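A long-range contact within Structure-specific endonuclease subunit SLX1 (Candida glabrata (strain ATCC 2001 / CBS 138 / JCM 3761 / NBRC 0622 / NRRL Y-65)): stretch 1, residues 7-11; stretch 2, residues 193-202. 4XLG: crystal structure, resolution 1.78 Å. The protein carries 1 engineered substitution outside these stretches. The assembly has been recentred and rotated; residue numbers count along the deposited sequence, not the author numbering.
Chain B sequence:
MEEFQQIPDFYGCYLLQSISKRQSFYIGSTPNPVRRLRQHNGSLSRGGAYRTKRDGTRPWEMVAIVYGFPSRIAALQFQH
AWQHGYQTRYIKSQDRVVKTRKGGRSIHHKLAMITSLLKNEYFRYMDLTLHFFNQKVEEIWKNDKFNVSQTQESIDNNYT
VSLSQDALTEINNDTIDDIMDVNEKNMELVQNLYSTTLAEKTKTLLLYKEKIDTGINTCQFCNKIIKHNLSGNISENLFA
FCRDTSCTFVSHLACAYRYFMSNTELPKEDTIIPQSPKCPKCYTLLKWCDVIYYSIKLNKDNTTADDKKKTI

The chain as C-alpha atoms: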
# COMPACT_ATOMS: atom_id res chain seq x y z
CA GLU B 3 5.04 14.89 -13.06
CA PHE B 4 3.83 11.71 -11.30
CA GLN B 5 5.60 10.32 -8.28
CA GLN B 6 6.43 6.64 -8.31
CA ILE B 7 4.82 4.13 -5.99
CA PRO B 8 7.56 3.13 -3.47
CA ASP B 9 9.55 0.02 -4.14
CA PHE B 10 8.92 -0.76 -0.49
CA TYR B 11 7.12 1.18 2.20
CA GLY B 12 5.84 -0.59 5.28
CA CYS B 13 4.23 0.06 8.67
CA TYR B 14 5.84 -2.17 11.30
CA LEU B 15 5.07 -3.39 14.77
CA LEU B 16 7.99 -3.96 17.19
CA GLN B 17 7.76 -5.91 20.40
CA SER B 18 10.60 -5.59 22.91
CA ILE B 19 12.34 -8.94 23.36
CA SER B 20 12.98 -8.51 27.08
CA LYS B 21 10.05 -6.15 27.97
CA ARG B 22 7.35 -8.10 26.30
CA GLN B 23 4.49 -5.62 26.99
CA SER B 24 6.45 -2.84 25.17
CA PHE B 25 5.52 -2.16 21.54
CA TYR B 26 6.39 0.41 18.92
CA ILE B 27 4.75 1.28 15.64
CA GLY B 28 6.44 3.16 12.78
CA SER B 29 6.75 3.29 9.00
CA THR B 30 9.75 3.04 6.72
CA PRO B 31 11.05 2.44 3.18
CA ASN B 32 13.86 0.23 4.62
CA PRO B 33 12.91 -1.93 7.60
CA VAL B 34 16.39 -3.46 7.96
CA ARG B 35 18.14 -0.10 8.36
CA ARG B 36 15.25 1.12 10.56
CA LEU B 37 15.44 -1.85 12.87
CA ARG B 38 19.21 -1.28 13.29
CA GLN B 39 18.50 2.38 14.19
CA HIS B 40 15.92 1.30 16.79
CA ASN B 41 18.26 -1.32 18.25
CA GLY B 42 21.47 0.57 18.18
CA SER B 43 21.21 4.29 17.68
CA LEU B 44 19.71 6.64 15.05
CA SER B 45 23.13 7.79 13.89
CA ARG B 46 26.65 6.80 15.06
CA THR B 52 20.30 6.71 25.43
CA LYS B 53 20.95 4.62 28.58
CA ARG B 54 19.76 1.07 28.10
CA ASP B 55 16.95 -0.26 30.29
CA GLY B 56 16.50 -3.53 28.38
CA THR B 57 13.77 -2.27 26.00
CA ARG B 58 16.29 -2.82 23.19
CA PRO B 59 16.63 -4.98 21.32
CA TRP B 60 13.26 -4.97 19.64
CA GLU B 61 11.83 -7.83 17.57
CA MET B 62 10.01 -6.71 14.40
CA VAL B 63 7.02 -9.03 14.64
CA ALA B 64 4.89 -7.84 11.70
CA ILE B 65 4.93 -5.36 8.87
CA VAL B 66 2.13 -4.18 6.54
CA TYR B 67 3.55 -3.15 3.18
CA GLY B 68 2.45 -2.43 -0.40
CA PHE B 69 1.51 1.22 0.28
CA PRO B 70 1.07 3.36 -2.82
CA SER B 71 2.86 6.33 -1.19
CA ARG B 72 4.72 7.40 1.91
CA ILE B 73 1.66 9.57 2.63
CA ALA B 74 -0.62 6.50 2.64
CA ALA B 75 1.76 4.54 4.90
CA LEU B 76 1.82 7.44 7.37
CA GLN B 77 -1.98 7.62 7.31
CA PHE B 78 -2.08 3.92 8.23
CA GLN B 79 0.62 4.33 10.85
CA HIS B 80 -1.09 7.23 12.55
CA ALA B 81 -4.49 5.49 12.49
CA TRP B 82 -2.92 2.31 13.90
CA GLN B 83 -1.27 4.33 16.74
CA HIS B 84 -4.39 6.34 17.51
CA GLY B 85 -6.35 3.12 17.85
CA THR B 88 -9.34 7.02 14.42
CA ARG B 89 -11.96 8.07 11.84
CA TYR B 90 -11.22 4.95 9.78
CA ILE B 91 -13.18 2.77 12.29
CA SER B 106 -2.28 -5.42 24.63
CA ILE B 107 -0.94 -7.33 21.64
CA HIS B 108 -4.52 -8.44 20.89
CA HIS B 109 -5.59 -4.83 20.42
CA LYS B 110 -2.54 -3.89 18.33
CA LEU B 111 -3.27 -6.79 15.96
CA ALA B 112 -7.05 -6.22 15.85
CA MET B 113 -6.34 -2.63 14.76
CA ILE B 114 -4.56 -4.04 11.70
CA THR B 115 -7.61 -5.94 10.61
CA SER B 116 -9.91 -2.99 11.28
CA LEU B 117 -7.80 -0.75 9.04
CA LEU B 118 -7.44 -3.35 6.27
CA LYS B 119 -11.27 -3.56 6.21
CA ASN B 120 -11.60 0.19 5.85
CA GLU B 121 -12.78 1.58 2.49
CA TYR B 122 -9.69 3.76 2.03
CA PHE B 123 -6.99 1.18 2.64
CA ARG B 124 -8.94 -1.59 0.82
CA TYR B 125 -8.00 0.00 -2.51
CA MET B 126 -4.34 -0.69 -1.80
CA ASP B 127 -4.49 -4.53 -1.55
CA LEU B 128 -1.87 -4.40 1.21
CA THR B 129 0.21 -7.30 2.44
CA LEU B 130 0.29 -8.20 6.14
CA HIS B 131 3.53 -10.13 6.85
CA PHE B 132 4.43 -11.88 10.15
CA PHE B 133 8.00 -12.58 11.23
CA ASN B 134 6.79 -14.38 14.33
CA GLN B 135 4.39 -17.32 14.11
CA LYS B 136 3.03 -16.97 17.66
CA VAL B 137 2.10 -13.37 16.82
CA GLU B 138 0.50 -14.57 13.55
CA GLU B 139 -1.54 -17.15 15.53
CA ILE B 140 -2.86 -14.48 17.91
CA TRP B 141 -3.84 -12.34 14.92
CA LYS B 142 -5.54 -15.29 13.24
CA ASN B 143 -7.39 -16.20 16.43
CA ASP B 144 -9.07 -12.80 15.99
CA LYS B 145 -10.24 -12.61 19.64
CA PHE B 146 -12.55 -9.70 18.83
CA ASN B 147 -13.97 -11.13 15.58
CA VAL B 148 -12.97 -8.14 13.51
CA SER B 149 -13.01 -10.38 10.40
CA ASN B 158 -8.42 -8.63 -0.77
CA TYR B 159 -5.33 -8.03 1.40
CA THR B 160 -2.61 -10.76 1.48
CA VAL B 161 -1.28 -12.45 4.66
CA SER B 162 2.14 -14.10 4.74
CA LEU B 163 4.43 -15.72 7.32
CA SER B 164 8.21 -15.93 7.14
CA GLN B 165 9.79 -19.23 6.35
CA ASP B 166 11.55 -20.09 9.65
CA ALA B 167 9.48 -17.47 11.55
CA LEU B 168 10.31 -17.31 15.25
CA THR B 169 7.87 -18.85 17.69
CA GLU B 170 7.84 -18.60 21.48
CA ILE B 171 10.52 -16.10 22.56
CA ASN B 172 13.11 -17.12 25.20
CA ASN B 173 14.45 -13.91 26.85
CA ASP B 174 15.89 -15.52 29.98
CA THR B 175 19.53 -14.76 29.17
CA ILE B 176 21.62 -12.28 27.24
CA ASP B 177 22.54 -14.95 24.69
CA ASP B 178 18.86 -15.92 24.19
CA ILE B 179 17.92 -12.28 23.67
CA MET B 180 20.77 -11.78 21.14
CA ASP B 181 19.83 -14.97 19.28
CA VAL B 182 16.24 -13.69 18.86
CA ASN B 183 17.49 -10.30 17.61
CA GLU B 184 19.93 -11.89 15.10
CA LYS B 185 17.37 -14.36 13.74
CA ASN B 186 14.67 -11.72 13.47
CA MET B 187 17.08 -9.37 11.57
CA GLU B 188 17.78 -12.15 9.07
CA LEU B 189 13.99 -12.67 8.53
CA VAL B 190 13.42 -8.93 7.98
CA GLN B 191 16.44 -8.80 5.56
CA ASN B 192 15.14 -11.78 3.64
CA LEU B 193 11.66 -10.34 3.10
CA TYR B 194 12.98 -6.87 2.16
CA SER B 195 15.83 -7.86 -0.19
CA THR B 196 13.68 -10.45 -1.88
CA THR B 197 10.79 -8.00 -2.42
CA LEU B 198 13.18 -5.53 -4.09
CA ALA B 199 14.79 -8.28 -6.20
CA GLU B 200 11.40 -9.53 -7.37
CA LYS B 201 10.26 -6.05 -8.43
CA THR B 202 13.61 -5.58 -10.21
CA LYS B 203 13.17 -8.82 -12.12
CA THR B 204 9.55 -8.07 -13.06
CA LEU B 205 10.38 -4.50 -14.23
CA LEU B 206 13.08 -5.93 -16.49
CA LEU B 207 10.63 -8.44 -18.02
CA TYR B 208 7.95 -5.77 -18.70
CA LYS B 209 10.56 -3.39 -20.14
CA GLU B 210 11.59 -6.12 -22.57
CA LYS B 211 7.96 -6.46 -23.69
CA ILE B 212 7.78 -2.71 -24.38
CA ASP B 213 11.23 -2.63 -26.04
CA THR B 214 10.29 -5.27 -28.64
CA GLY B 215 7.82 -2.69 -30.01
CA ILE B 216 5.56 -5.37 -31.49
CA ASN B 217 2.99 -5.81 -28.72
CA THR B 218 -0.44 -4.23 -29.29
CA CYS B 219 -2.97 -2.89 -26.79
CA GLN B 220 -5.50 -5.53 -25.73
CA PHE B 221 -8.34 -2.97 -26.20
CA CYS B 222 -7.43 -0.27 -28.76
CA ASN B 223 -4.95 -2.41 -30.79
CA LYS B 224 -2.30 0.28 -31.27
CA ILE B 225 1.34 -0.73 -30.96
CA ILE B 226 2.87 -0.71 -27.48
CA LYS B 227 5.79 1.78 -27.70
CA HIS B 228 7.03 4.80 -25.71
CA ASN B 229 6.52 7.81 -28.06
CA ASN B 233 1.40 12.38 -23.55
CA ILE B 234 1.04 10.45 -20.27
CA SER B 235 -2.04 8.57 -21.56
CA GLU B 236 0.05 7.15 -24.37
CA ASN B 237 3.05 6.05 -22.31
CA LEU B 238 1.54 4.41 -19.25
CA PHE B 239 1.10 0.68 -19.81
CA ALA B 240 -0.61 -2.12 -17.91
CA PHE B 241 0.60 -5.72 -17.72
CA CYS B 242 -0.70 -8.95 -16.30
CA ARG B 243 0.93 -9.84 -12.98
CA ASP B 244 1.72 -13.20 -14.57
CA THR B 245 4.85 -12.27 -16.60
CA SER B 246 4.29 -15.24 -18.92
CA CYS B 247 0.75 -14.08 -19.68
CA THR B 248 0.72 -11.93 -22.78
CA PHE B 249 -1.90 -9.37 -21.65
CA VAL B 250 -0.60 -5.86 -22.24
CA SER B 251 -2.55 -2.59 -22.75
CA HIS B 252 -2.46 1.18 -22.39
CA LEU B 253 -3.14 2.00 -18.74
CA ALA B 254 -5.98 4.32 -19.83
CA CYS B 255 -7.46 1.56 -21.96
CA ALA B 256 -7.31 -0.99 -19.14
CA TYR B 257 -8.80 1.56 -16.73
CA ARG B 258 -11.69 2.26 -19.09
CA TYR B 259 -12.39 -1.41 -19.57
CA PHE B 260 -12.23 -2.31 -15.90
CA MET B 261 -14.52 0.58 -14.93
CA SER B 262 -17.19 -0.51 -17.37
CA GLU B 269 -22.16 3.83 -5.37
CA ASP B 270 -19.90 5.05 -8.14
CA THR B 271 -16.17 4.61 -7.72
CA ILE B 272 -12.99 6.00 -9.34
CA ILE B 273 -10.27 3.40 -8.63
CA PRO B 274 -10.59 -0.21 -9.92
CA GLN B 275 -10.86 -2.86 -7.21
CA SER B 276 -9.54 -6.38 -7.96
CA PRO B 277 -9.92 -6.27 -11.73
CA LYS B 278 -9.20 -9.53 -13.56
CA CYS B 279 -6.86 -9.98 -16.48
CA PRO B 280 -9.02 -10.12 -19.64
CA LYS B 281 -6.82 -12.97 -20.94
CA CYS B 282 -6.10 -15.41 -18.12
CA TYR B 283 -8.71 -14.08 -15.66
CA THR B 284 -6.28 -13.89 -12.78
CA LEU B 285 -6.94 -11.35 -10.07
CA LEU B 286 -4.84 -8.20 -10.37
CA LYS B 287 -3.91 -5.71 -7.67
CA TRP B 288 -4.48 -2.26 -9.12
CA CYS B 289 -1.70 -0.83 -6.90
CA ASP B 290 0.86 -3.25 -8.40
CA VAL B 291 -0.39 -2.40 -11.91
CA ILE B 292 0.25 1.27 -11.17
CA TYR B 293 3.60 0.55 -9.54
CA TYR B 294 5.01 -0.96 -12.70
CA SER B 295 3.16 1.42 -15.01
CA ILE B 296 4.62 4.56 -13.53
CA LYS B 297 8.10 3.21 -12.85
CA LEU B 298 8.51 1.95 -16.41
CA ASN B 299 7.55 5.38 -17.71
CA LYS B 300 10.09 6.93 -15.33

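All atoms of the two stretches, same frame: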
# COMPACT_ATOMS: atom_id res chain seq x y z
N ILE B 7 5.19 4.94 -7.14
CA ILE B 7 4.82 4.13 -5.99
C ILE B 7 6.13 3.55 -5.39
O ILE B 7 7.00 3.15 -6.15
CB ILE B 7 3.89 3.00 -6.41
CG1 ILE B 7 2.54 3.65 -6.88
CG2 ILE B 7 3.69 1.98 -5.27
CD1 ILE B 7 1.40 2.66 -6.94
N PRO B 8 6.30 3.62 -4.07
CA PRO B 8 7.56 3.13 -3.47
C PRO B 8 7.84 1.70 -3.80
O PRO B 8 6.92 0.86 -3.88
CB PRO B 8 7.32 3.21 -1.93
CG PRO B 8 6.29 4.37 -1.82
CD PRO B 8 5.37 4.18 -3.07
N ASP B 9 9.13 1.41 -4.02
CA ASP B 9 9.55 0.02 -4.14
C ASP B 9 9.14 -0.77 -2.91
O ASP B 9 8.75 -1.92 -3.00
CB ASP B 9 11.09 -0.07 -4.34
CG ASP B 9 11.54 0.69 -5.58
OD1 ASP B 9 10.74 0.86 -6.56
OD2 ASP B 9 12.67 1.19 -5.59
N PHE B 10 9.35 -0.17 -1.74
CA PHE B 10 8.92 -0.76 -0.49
C PHE B 10 8.55 0.33 0.48
O PHE B 10 9.32 1.27 0.66
CB PHE B 10 10.06 -1.64 0.13
CG PHE B 10 9.59 -2.41 1.37
CD1 PHE B 10 9.58 -1.83 2.64
CD2 PHE B 10 9.10 -3.69 1.19
CE1 PHE B 10 9.08 -2.56 3.79
CE2 PHE B 10 8.62 -4.46 2.33
CZ PHE B 10 8.62 -3.88 3.61
N TYR B 11 7.38 0.23 1.12
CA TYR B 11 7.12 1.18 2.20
C TYR B 11 6.22 0.38 3.14
O TYR B 11 5.17 -0.14 2.70
CB TYR B 11 6.44 2.49 1.70
CG TYR B 11 6.96 3.70 2.49
CD1 TYR B 11 6.61 3.87 3.88
CD2 TYR B 11 7.86 4.57 1.91
CE1 TYR B 11 7.16 4.95 4.61
CE2 TYR B 11 8.38 5.64 2.62
CZ TYR B 11 8.04 5.80 3.97
OH TYR B 11 8.59 6.86 4.65
N LEU B 193 12.90 -10.85 3.70
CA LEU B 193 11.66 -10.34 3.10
C LEU B 193 11.96 -9.08 2.27
O LEU B 193 11.51 -8.97 1.12
CB LEU B 193 10.61 -9.99 4.18
CG LEU B 193 9.34 -9.30 3.59
CD1 LEU B 193 8.51 -10.28 2.74
CD2 LEU B 193 8.49 -8.66 4.65
N TYR B 194 12.73 -8.15 2.83
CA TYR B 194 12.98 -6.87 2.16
C TYR B 194 13.79 -7.07 0.86
O TYR B 194 13.41 -6.56 -0.21
CB TYR B 194 13.75 -5.96 3.10
CG TYR B 194 14.08 -4.59 2.58
CD1 TYR B 194 13.06 -3.74 2.10
CD2 TYR B 194 15.37 -4.09 2.68
CE1 TYR B 194 13.35 -2.46 1.68
CE2 TYR B 194 15.67 -2.78 2.25
CZ TYR B 194 14.63 -1.98 1.77
OH TYR B 194 14.92 -0.71 1.43
N SER B 195 14.89 -7.80 0.96
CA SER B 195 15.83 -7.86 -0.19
C SER B 195 15.15 -8.66 -1.29
O SER B 195 15.32 -8.40 -2.52
CB SER B 195 17.19 -8.47 0.21
OG SER B 195 17.89 -7.56 1.06
N THR B 196 14.37 -9.64 -0.87
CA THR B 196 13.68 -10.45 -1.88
C THR B 196 12.60 -9.65 -2.60
O THR B 196 12.42 -9.79 -3.81
CB THR B 196 13.05 -11.72 -1.25
OG1 THR B 196 14.11 -12.63 -0.84
CG2 THR B 196 12.22 -12.46 -2.29
N THR B 197 11.86 -8.83 -1.84
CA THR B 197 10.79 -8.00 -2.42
C THR B 197 11.40 -7.07 -3.47
O THR B 197 10.89 -6.96 -4.59
CB THR B 197 10.05 -7.20 -1.33
OG1 THR B 197 9.42 -8.14 -0.48
CG2 THR B 197 8.94 -6.31 -1.95
N LEU B 198 12.51 -6.44 -3.12
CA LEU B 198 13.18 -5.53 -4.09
C LEU B 198 13.69 -6.32 -5.32
O LEU B 198 13.60 -5.85 -6.46
CB LEU B 198 14.32 -4.76 -3.43
CG LEU B 198 13.96 -3.75 -2.30
CD1 LEU B 198 15.24 -3.02 -1.83
CD2 LEU B 198 12.90 -2.72 -2.77
N ALA B 199 14.26 -7.51 -5.09
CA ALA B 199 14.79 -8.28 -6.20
C ALA B 199 13.67 -8.74 -7.14
O ALA B 199 13.84 -8.81 -8.37
CB ALA B 199 15.57 -9.49 -5.66
N GLU B 200 12.53 -9.10 -6.56
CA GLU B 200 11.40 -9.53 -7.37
C GLU B 200 10.84 -8.39 -8.22
O GLU B 200 10.50 -8.61 -9.38
CB GLU B 200 10.27 -10.09 -6.50
CG GLU B 200 10.64 -11.45 -5.89
CD GLU B 200 9.61 -12.00 -4.89
OE1 GLU B 200 8.84 -11.20 -4.27
OE2 GLU B 200 9.59 -13.25 -4.72
N LYS B 201 10.73 -7.19 -7.65
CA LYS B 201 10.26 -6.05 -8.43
C LYS B 201 11.29 -5.74 -9.53
O LYS B 201 10.91 -5.36 -10.64
CB LYS B 201 10.07 -4.83 -7.56
CG LYS B 201 8.75 -4.95 -6.76
CD LYS B 201 8.48 -3.67 -5.94
CE LYS B 201 6.97 -3.64 -5.52
NZ LYS B 201 6.60 -2.26 -5.09
N THR B 202 12.57 -5.83 -9.19
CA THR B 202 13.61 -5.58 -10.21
C THR B 202 13.45 -6.52 -11.39
O THR B 202 13.47 -6.09 -12.55
CB THR B 202 15.04 -5.70 -9.61
OG1 THR B 202 15.13 -4.78 -8.49
CG2 THR B 202 16.10 -5.37 -10.63

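Residues 7-11 form an irregular segment that lies against one side of residues 193-202, part of a longer helix, and the backbones come nearest where the CA atoms of Asp9 and Leu198 stand 6.6 Å apart. Because an α-helix returns to the same side every three or four residues, Tyr194, Thr197, Leu198 and Lys201 meet the segment, while Ser195, Thr196, Ala199 and Glu200 stay out of reach.

Phe10, buried and pointing toward the helix, contributes the largest area. The edge of the Tyr194 ring meets its face, with planes at 82° and centroids 5.3 Å apart, an arrangement that sets slightly positive ring hydrogens against the π cloud. Phe10 CB also lies 3.7 Å from Tyr194 CE1. At the edge of the Phe10 ring, CD2 is 4.1 Å from Thr197 CG2; the Thr197 hydroxyl is engaged within the helix, OG1 donating to Leu193 O at 2.8 Å, while its methyl makes the apolar contact.

Asp9 covers the next largest area, yet its contact is not carboxylate chemistry: its CB packs 3.6 Å from Leu198 CD2, and its backbone O accepts a hydrogen bond from Lys201 NZ at 3.0 Å. Lysine suits this place because its long, nearly extended chain carries the ammonium from the helix to a loop carbonyl.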